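Local coordinates for protein indole-3-acetic acid-amido synthetase GH3.15 (Arabidopsis thaliana, PDB 6E1Q) that uses ATP to join the auxin precursor indole-3-butyric acid, or the herbicide 2,4-DB, to glutamine, at residues A[77-82]-A[152-157]; A[91-96]-A[158-163]; A[502-507]-A[528-533]. All blocks are in the same frame, centred on the assembly; numbering follows the deposited sequence. Where two conformers were deposited one is given.

Contact 1: A[77-82]-A[152-157]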
# COMPACT_ATOMS: atom_id res chain seq x y z
N ILE A 77 -2.31 26.48 -7.93
CA ILE A 77 -1.63 26.76 -6.67
C ILE A 77 -0.15 26.46 -6.80
O ILE A 77 0.71 27.23 -6.33
CB ILE A 77 -2.27 25.94 -5.53
CG1 ILE A 77 -3.65 26.49 -5.17
CG2 ILE A 77 -1.34 25.90 -4.31
CD1 ILE A 77 -4.60 25.44 -4.53
N ALA A 78 0.18 25.35 -7.47
CA ALA A 78 1.58 25.01 -7.71
C ALA A 78 2.31 26.13 -8.43
O ALA A 78 3.53 26.30 -8.25
CB ALA A 78 1.66 23.71 -8.52
N ASN A 79 1.58 26.91 -9.23
CA ASN A 79 2.17 27.99 -10.00
C ASN A 79 2.22 29.33 -9.26
O ASN A 79 2.79 30.30 -9.79
CB ASN A 79 1.43 28.18 -11.32
CG ASN A 79 2.26 28.98 -12.33
OD1 ASN A 79 3.39 28.59 -12.65
ND2 ASN A 79 1.73 30.11 -12.79
N GLY A 80 1.65 29.42 -8.07
CA GLY A 80 1.74 30.64 -7.28
C GLY A 80 0.42 31.26 -6.88
O GLY A 80 0.43 32.27 -6.15
N GLU A 81 -0.72 30.73 -7.31
CA GLU A 81 -1.99 31.30 -6.87
C GLU A 81 -2.26 30.88 -5.42
O GLU A 81 -1.78 29.84 -4.97
CB GLU A 81 -3.13 30.83 -7.78
CG GLU A 81 -2.97 31.34 -9.21
CD GLU A 81 -4.26 31.43 -10.00
OE1 GLU A 81 -4.26 30.93 -11.14
OE2 GLU A 81 -5.25 32.04 -9.53
N PRO A 82 -3.01 31.68 -4.67
CA PRO A 82 -3.11 31.43 -3.22
C PRO A 82 -3.91 30.18 -2.89
O PRO A 82 -4.72 29.69 -3.69
CB PRO A 82 -3.77 32.70 -2.67
CG PRO A 82 -4.34 33.42 -3.88
CD PRO A 82 -3.53 33.02 -5.05
N LYS A 152 10.19 20.42 -6.00
CA LYS A 152 9.32 21.52 -5.57
C LYS A 152 8.65 22.15 -6.78
O LYS A 152 9.15 22.08 -7.90
CB LYS A 152 10.06 22.60 -4.74
CG LYS A 152 11.43 23.02 -5.20
CD LYS A 152 12.08 23.87 -4.11
CE LYS A 152 12.88 25.04 -4.68
NZ LYS A 152 14.24 24.66 -5.16
N THR A 153 7.48 22.75 -6.53
CA THR A 153 6.72 23.42 -7.58
C THR A 153 7.43 24.70 -8.03
O THR A 153 8.45 25.12 -7.47
CB THR A 153 5.32 23.75 -7.09
OG1 THR A 153 5.37 24.87 -6.19
CG2 THR A 153 4.69 22.56 -6.40
N ALA A 154 6.86 25.33 -9.07
CA ALA A 154 7.44 26.57 -9.59
C ALA A 154 7.44 27.67 -8.53
O ALA A 154 8.35 28.50 -8.48
CB ALA A 154 6.65 27.03 -10.82
N ASN A 155 6.41 27.70 -7.68
CA ASN A 155 6.34 28.70 -6.63
C ASN A 155 7.08 28.28 -5.37
O ASN A 155 7.11 29.04 -4.40
CB ASN A 155 4.87 29.00 -6.29
CG ASN A 155 4.71 30.31 -5.56
OD1 ASN A 155 5.40 31.29 -5.85
ND2 ASN A 155 3.78 30.34 -4.60
N GLY A 156 7.67 27.08 -5.35
CA GLY A 156 8.54 26.68 -4.26
C GLY A 156 7.91 25.78 -3.22
O GLY A 156 8.57 25.49 -2.22
N LEU A 157 6.67 25.35 -3.42
CA LEU A 157 6.06 24.38 -2.52
C LEU A 157 6.80 23.06 -2.59
O LEU A 157 7.06 22.56 -3.69
CB LEU A 157 4.59 24.16 -2.91
CG LEU A 157 3.49 24.63 -1.96
CD1 LEU A 157 2.11 24.24 -2.53
CD2 LEU A 157 3.70 24.08 -0.58
O HOH W 1 0.65 29.14 -3.81

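Contact 2: A[91-96]-A[158-163]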
# COMPACT_ATOMS: atom_id res chain seq x y z
N ILE A 91 -1.54 25.86 2.08
CA ILE A 91 -1.08 24.54 1.68
C ILE A 91 0.39 24.41 2.07
O ILE A 91 1.23 25.20 1.63
CB ILE A 91 -1.27 24.32 0.17
CG1 ILE A 91 -2.72 24.55 -0.24
CG2 ILE A 91 -0.74 22.94 -0.27
CD1 ILE A 91 -3.68 23.66 0.45
N SER A 92 0.71 23.43 2.91
CA SER A 92 2.10 23.38 3.38
C SER A 92 2.99 22.47 2.55
O SER A 92 4.20 22.68 2.52
CB SER A 92 2.16 22.96 4.85
OG SER A 92 1.52 21.73 5.02
N VAL A 93 2.42 21.45 1.89
CA VAL A 93 3.17 20.58 0.98
C VAL A 93 2.20 20.03 -0.04
O VAL A 93 0.99 19.98 0.19
CB VAL A 93 3.88 19.38 1.68
CG1 VAL A 93 5.15 19.81 2.36
CG2 VAL A 93 2.93 18.66 2.65
N LEU A 94 2.72 19.60 -1.19
CA LEU A 94 1.97 18.70 -2.05
C LEU A 94 2.48 17.28 -1.88
O LEU A 94 3.68 17.04 -1.88
CB LEU A 94 2.01 19.09 -3.52
CG LEU A 94 1.60 20.51 -3.87
CD1 LEU A 94 1.90 20.84 -5.31
CD2 LEU A 94 0.11 20.63 -3.57
N LEU A 95 1.55 16.35 -1.78
CA LEU A 95 1.87 14.95 -1.58
C LEU A 95 1.87 14.22 -2.93
O LEU A 95 0.90 14.33 -3.69
CB LEU A 95 0.86 14.31 -0.64
CG LEU A 95 0.84 14.81 0.81
CD1 LEU A 95 -0.20 14.03 1.62
CD2 LEU A 95 2.19 14.74 1.50
N THR A 96 2.96 13.53 -3.24
CA THR A 96 3.02 12.69 -4.43
C THR A 96 2.44 11.33 -4.09
O THR A 96 3.02 10.59 -3.29
CB THR A 96 4.45 12.55 -4.93
OG1 THR A 96 4.99 13.85 -5.14
CG2 THR A 96 4.45 11.83 -6.23
N MET A 158 7.09 22.46 -1.44
CA MET A 158 7.75 21.16 -1.44
C MET A 158 6.77 20.08 -1.86
O MET A 158 5.57 20.15 -1.62
CB MET A 158 8.33 20.82 -0.06
CG MET A 158 9.64 21.53 0.30
SD MET A 158 10.98 21.46 -0.94
CE MET A 158 11.45 19.72 -0.84
N VAL A 159 7.31 19.06 -2.51
CA VAL A 159 6.55 17.92 -2.99
C VAL A 159 7.13 16.66 -2.34
O VAL A 159 8.29 16.34 -2.55
CB VAL A 159 6.63 17.83 -4.52
CG1 VAL A 159 5.85 16.70 -4.97
CG2 VAL A 159 6.10 19.10 -5.16
N ARG A 160 6.32 15.96 -1.56
CA ARG A 160 6.83 14.84 -0.77
C ARG A 160 5.79 13.75 -0.69
O ARG A 160 4.62 13.96 -1.02
CB ARG A 160 7.19 15.26 0.67
CG ARG A 160 8.34 16.21 0.78
CD ARG A 160 8.59 16.54 2.24
NE ARG A 160 9.80 17.34 2.37
CZ ARG A 160 9.81 18.56 2.89
NH1 ARG A 160 8.68 19.10 3.33
NH2 ARG A 160 10.95 19.23 2.98
N THR A 161 6.22 12.58 -0.20
CA THR A 161 5.28 11.51 0.10
C THR A 161 4.61 11.77 1.44
O THR A 161 5.11 12.54 2.27
CB THR A 161 5.96 10.14 0.13
OG1 THR A 161 6.97 10.12 1.15
CG2 THR A 161 6.61 9.84 -1.23
N MET A 162 3.46 11.12 1.64
CA MET A 162 2.77 11.25 2.92
C MET A 162 3.59 10.65 4.06
O MET A 162 3.65 11.23 5.16
CB MET A 162 1.40 10.58 2.83
CG MET A 162 0.74 10.43 4.18
SD MET A 162 0.02 12.02 4.63
CE MET A 162 0.78 12.31 6.22
N VAL A 163 4.22 9.50 3.81
CA VAL A 163 5.07 8.89 4.84
C VAL A 163 6.18 9.84 5.25
O VAL A 163 6.40 10.09 6.44
CB VAL A 163 5.63 7.55 4.33
CG1 VAL A 163 6.65 7.03 5.30
CG2 VAL A 163 4.49 6.55 4.12
O HOH W 2 6.59 23.23 0.98
O HOH W 3 2.19 10.10 -0.70

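Contact 3: A[502-507]-A[528-533]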
# COMPACT_ATOMS: atom_id res chain seq x y z
N GLU A 502 -4.49 -27.12 -16.06
CA GLU A 502 -5.67 -26.92 -15.23
C GLU A 502 -5.63 -25.56 -14.54
O GLU A 502 -6.68 -24.94 -14.33
CB GLU A 502 -5.81 -28.05 -14.21
CG GLU A 502 -7.12 -28.05 -13.40
CD GLU A 502 -8.36 -28.39 -14.22
OE1 GLU A 502 -8.20 -28.74 -15.41
OE2 GLU A 502 -9.49 -28.33 -13.68
N CYS A 503 -4.42 -25.06 -14.21
CA CYS A 503 -4.30 -23.69 -13.70
C CYS A 503 -4.84 -22.69 -14.70
O CYS A 503 -5.59 -21.77 -14.35
CB CYS A 503 -2.84 -23.36 -13.36
SG CYS A 503 -2.28 -24.15 -11.85
N CYS A 504 -4.45 -22.84 -15.97
CA CYS A 504 -4.95 -21.95 -17.02
C CYS A 504 -6.47 -21.92 -17.01
O CYS A 504 -7.08 -20.84 -17.02
CB CYS A 504 -4.44 -22.40 -18.38
SG CYS A 504 -2.71 -22.15 -18.65
N PHE A 505 -7.09 -23.10 -17.00
CA PHE A 505 -8.54 -23.19 -17.00
C PHE A 505 -9.15 -22.54 -15.76
O PHE A 505 -10.19 -21.88 -15.85
CB PHE A 505 -8.96 -24.65 -17.08
CG PHE A 505 -10.40 -24.86 -16.82
CD1 PHE A 505 -11.34 -24.52 -17.78
CD2 PHE A 505 -10.83 -25.41 -15.62
CE1 PHE A 505 -12.70 -24.73 -17.56
CE2 PHE A 505 -12.19 -25.61 -15.38
CZ PHE A 505 -13.12 -25.27 -16.35
N THR A 506 -8.51 -22.72 -14.60
CA THR A 506 -9.10 -22.25 -13.36
C THR A 506 -9.15 -20.73 -13.32
O THR A 506 -10.12 -20.16 -12.80
CB THR A 506 -8.32 -22.81 -12.17
OG1 THR A 506 -8.29 -24.23 -12.29
CG2 THR A 506 -8.97 -22.44 -10.84
N VAL A 507 -8.12 -20.07 -13.85
CA VAL A 507 -8.20 -18.62 -14.05
C VAL A 507 -9.40 -18.28 -14.92
O VAL A 507 -10.21 -17.41 -14.59
CB VAL A 507 -6.91 -18.08 -14.69
CG1 VAL A 507 -7.01 -16.55 -14.82
CG2 VAL A 507 -5.70 -18.45 -13.89
N LEU A 528 -6.72 -18.95 -22.68
CA LEU A 528 -5.80 -18.26 -21.79
C LEU A 528 -4.48 -19.01 -21.71
O LEU A 528 -4.43 -20.25 -21.75
CB LEU A 528 -6.39 -18.11 -20.39
CG LEU A 528 -5.55 -17.34 -19.36
CD1 LEU A 528 -6.41 -16.42 -18.54
CD2 LEU A 528 -4.79 -18.32 -18.45
N GLU A 529 -3.40 -18.25 -21.58
CA GLU A 529 -2.05 -18.77 -21.58
C GLU A 529 -1.33 -18.33 -20.32
O GLU A 529 -1.38 -17.16 -19.95
CB GLU A 529 -1.29 -18.27 -22.81
CG GLU A 529 0.17 -18.67 -22.86
CD GLU A 529 0.80 -18.35 -24.22
OE1 GLU A 529 0.18 -17.61 -25.01
OE2 GLU A 529 1.92 -18.84 -24.48
N ILE A 530 -0.66 -19.27 -19.66
CA ILE A 530 0.22 -18.96 -18.55
C ILE A 530 1.64 -19.24 -19.01
O ILE A 530 1.94 -20.34 -19.50
CB ILE A 530 -0.11 -19.76 -17.28
CG1 ILE A 530 -1.47 -19.32 -16.72
CG2 ILE A 530 1.00 -19.58 -16.23
CD1 ILE A 530 -1.94 -20.15 -15.52
N LYS A 531 2.51 -18.24 -18.87
CA LYS A 531 3.93 -18.38 -19.16
C LYS A 531 4.69 -18.32 -17.84
O LYS A 531 4.53 -17.36 -17.07
CB LYS A 531 4.40 -17.29 -20.12
CG LYS A 531 3.70 -17.32 -21.50
CD LYS A 531 3.97 -16.07 -22.34
CE LYS A 531 4.36 -16.41 -23.76
NZ LYS A 531 3.70 -15.57 -24.79
N VAL A 532 5.46 -19.36 -17.56
CA VAL A 532 6.29 -19.39 -16.36
C VAL A 532 7.60 -18.67 -16.66
O VAL A 532 8.28 -18.98 -17.64
CB VAL A 532 6.53 -20.83 -15.91
CG1 VAL A 532 7.50 -20.88 -14.75
CG2 VAL A 532 5.20 -21.46 -15.51
N VAL A 533 7.95 -17.70 -15.83
CA VAL A 533 9.17 -16.92 -16.03
C VAL A 533 10.20 -17.34 -15.01
O VAL A 533 9.87 -17.77 -13.90
CB VAL A 533 8.90 -15.41 -15.98
CG1 VAL A 533 8.10 -14.99 -17.20
CG2 VAL A 533 8.15 -15.04 -14.70

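Contact 1: A[77-82]-A[152-157]
N155 lies against G80, and its side chain can be followed outward from the backbone. CB sits 3.6 Å from A78 O and beside G80 CA. CG is anti to the backbone N (chi1 -161°), which sets CG over G80, 3.4 Å from G80 CA. At the tip, ND2 also lies 3.4 Å from G80 CA, while OD1 stands further from that carbon. ND2 gives a weak hydrogen bond to a water, and this water also donates to I77 O and E81 O. The amide thus reaches the first segment mainly by packing and through this water.

The direct polar grip falls on A78 O. It takes two hydrogen bonds from segment 152-157. N155 N donates over 3.3 Å, close to the direction in which the C=O points. T153 OG1 donates over 3.1 Å in the carbonyl plane, on a lone pair. The T153 rotamer puts OG1 between the backbone N and the carbonyl carbon (chi1 75°), where it can donate to A78 O and accept from L157 N. Within its own segment OG1 also accepts weakly from G156 N. T153 CG2 packs on A78 CB at 3.9 Å. I77 CG2 and L157 CD1 add a looser apolar contact at 4.2 Å.

G80 has a positive phi, and a CB there would be jammed against the carbonyl O of N79. The positive phi belongs to a Schellman motif at the end of helix 67-78, met by a type I beta turn running from T153 to G156 between two strands.

Contact 2: A[91-96]-A[158-163]
L95, T96 and R160 bury more surface here than the other residues, and all three meet at R160 O. T96 N donates to this oxygen over 2.8 Å, from above the carbonyl plane. L95 CA lies 3.0 Å from R160 O, a CA-H...O contact. R160 N in turn donates to L94 O over 2.9 Å, so R160 bonds to both neighbours of L95, in the register of parallel strands. L94 N adds a bond to M158 O.

The branches of L95 meet the start of helix 162-172. CD1 touches M162 SD at 3.6 Å, and CD2 rests 3.7 Å from T161 O. An alanine here would probably leave M162 SD without its methyl partner and open a gap beside that helix start.

The R160 side chain is extended from CG to NE and crosses that of V93 at about a right angle. NH1 lies 3.7 Å from V93 CG1, and M158 CG covers one guanidinium face toward its rim. R160 NE makes a long, weak ion pair with E150 OE1, and K168 NZ, a like charge, lies close to NH2.

On the other edge of strand 91-97 runs strand 105-111, where S92 and V93 form a classic beta bulge opposite L110. Strand 151-152 borders strand 158-160, and the L95 side chain is about 4 Å from that of S329, which binds ATP. T161 is the N-cap of helix 162-172: its OG1 caps a backbone N in the first turn and bonds to Y145 OH. V163 touches both bound ligand molecules, while M162 packs on L115 and R118 of helix 112-132.

Contact 3: A[502-507]-A[528-533]
C504 SG of helix 497-510 lies against I530 of strand 529-533, 3.6 Å from CG1. SG gets there by a common first torsion, anti to the carbonyl carbon (chi1 -70°). I530 answers with the same choice for CG1, and its second torsion is extended (chi2 175°), which sends CD1 on toward the helix backbone. CD1 ends 3.7 Å from C504 N. It also lies 4.0 Å from C503 CB and, more loosely, near V507 CG2. One methyl thus touches three residues of the helix.

L528 takes a different first torsion, with CG anti to the backbone N. Its second torsion is unusual (chi2 138°), lying away from the staggered positions, and it places CD1 3.8 Å from V507 CG1. The side chains of V507 and L528 cross at about a right angle. The other branch, CD2, comes 3.7 Å from C504 O and packs beside C504 CB. V507 has CG1 anti to the backbone N, and this turns CG1 to L528 while CG2 lies nearer I530.

Helix 497-510 packs on one face of the sheet of strands 461-470, 477-485, 529-533 and 574-579 in the GH3 C-terminal domain. W482 of strand 477-485 packs on both C503 and I530. V507 also touches A447 and A451 of helix 441-452.

The six touching residues are buried. Their side chains meet through methyl and methylene groups and the C504 sulfur, and backbone atoms of C504 and E529 also take part. The contact therefore probably rests on close apolar packing and the exclusion of water, with neither hydrogen bonds nor ion pairs joining the two segments.

Contacts 1 and 2 are neighbours, with centres 12 Å apart, and they touch where L157 and T153 pack on strand 91-97. Their segments alternate along the chain: 77-82, 91-96, 152-157, then 158-163. Helix 67-78 leads into strand 91-97, and strands 91-97, 151-152 and 158-160 share a four-stranded sheet of the GH3 N-terminal domain. Contact 3 comes later, in the C-terminal domain. Its centre is 49 Å from that of contact 1 and 41 Å from that of contact 2, on the opposite side of the chain's centre. Contact 2 alone includes a ligand-pocket residue; contacts 1 and 3 are structural and lie away from the annotated sites.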